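Local coordinates for succinate-semialdehyde dehydrogenase (Streptococcus pyogenes MGAS1882, PDB 4OGD), which probably oxidises succinic semialdehyde to succinate with NADP+ as cofactor, as a member of the aldehyde dehydrogenase family, at residues Gln23-Val28 and Leu184-Asp189. Residues are numbered along the deposited sequence; the frame is centred on the assembly and turned at random.
Sequences QGLADV and LFISYD
L25 and V28, on the inner side of helix 22-41, close over L184 and I186 at the edge of the Rossmann-type sheet, where strand 181-183, its outermost strand on this side, hands over to helix 188-196. The contact is wholly apolar. L184 meets the helix with both methyls. L184 CD1 packs on L25 CD1 at 4.0 Å. L184 CD2 lies 3.9 Å from V28 CG1 and also touches L25 CD1. The two leucine side chains run nearly perpendicular, and the forked end of L184 spans residues one helical turn apart. With CG of L25 opposite its own backbone N (chi1 178°), the branched end extends toward the loop, and CD2 sits more loosely against CG2 of I186. M20 touches all four side chains, and V28 and L184 also touch V153 of strand 152-155.

The polar bonds stay within each segment or go to its surroundings. F185 centres an inverse gamma turn, closed by a weak bond from I186 N to L184 O; the I186 carbonyl takes the hydroxyl of Y3, and S187 N-caps helix 188-196. On the helix's exposed side, Q23 NE2 bonds D27 OD1 at 2.8 Å, meeting that oxygen from above the carboxylate plane.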
# COMPACT_ATOMS: atom_id res chain seq x y z
N GLN A 23 -7.04 26.01 14.71
CA GLN A 23 -8.05 25.50 15.63
C GLN A 23 -9.23 24.87 14.89
O GLN A 23 -9.73 23.82 15.29
CB GLN A 23 -8.56 26.58 16.59
CG GLN A 23 -9.47 25.99 17.66
CD GLN A 23 -8.74 24.99 18.54
OE1 GLN A 23 -7.67 25.28 19.07
NE2 GLN A 23 -9.31 23.79 18.69
N GLY A 24 -9.66 25.49 13.80
CA GLY A 24 -10.71 24.93 12.96
C GLY A 24 -10.32 23.55 12.48
O GLY A 24 -11.13 22.62 12.50
N LEU A 25 -9.07 23.41 12.08
CA LEU A 25 -8.56 22.13 11.59
C LEU A 25 -8.53 21.07 12.70
O LEU A 25 -8.95 19.93 12.49
CB LEU A 25 -7.17 22.32 10.98
CG LEU A 25 -6.45 21.07 10.47
CD1 LEU A 25 -7.29 20.35 9.41
CD2 LEU A 25 -5.08 21.45 9.93
N ALA A 26 -8.05 21.45 13.88
CA ALA A 26 -8.06 20.53 15.01
C ALA A 26 -9.49 20.08 15.33
O ALA A 26 -9.74 18.90 15.56
CB ALA A 26 -7.42 21.18 16.25
N ASP A 27 -10.42 21.03 15.32
CA ASP A 27 -11.81 20.71 15.60
C ASP A 27 -12.38 19.70 14.58
O ASP A 27 -13.08 18.76 14.96
CB ASP A 27 -12.67 21.98 15.65
CG ASP A 27 -12.31 22.87 16.83
OD1 ASP A 27 -11.61 22.40 17.75
OD2 ASP A 27 -12.74 24.04 16.85
N VAL A 28 -12.05 19.90 13.31
CA VAL A 28 -12.46 18.98 12.26
C VAL A 28 -11.88 17.57 12.44
O VAL A 28 -12.60 16.58 12.29
CB VAL A 28 -12.12 19.54 10.85
CG1 VAL A 28 -12.28 18.46 9.78
CG2 VAL A 28 -13.01 20.72 10.53
N LEU A 184 -10.97 20.90 3.45
CA LEU A 184 -9.98 21.67 4.19
C LEU A 184 -9.30 22.71 3.31
O LEU A 184 -8.46 22.37 2.47
CB LEU A 184 -8.90 20.74 4.76
CG LEU A 184 -9.32 19.45 5.47
CD1 LEU A 184 -8.07 18.69 5.90
CD2 LEU A 184 -10.21 19.74 6.67
N PHE A 185 -9.65 23.98 3.48
CA PHE A 185 -8.95 25.05 2.79
C PHE A 185 -7.68 25.34 3.58
O PHE A 185 -7.62 26.30 4.35
CB PHE A 185 -9.82 26.31 2.68
CG PHE A 185 -10.92 26.22 1.64
CD1 PHE A 185 -10.68 25.67 0.39
CD2 PHE A 185 -12.20 26.69 1.93
CE1 PHE A 185 -11.68 25.59 -0.56
CE2 PHE A 185 -13.21 26.62 0.98
CZ PHE A 185 -12.95 26.06 -0.27
N ILE A 186 -6.66 24.50 3.41
CA ILE A 186 -5.46 24.59 4.23
C ILE A 186 -4.16 24.72 3.43
O ILE A 186 -4.10 24.46 2.23
CB ILE A 186 -5.33 23.38 5.19
CG1 ILE A 186 -5.40 22.07 4.40
CG2 ILE A 186 -6.42 23.43 6.26
CD1 ILE A 186 -5.04 20.84 5.23
N SER A 187 -3.10 25.13 4.14
CA SER A 187 -1.78 25.31 3.54
C SER A 187 -1.06 23.97 3.50
O SER A 187 -1.48 23.02 4.14
CB SER A 187 -0.96 26.26 4.39
OG SER A 187 -0.69 25.66 5.64
N TYR A 188 0.04 23.92 2.76
CA TYR A 188 0.85 22.70 2.69
C TYR A 188 1.40 22.33 4.06
O TYR A 188 1.53 21.16 4.39
CB TYR A 188 2.01 22.87 1.71
CG TYR A 188 1.61 23.00 0.26
CD1 TYR A 188 0.39 22.49 -0.19
CD2 TYR A 188 2.44 23.62 -0.66
CE1 TYR A 188 0.02 22.61 -1.53
CE2 TYR A 188 2.09 23.74 -1.99
CZ TYR A 188 0.87 23.24 -2.42
OH TYR A 188 0.52 23.36 -3.74
N ASP A 189 1.71 23.34 4.87
CA ASP A 189 2.22 23.08 6.21
C ASP A 189 1.14 22.44 7.08
O ASP A 189 1.44 21.56 7.89
CB ASP A 189 2.76 24.36 6.85
CG ASP A 189 3.99 24.88 6.15
OD1 ASP A 189 4.83 24.05 5.72
OD2 ASP A 189 4.13 26.12 6.03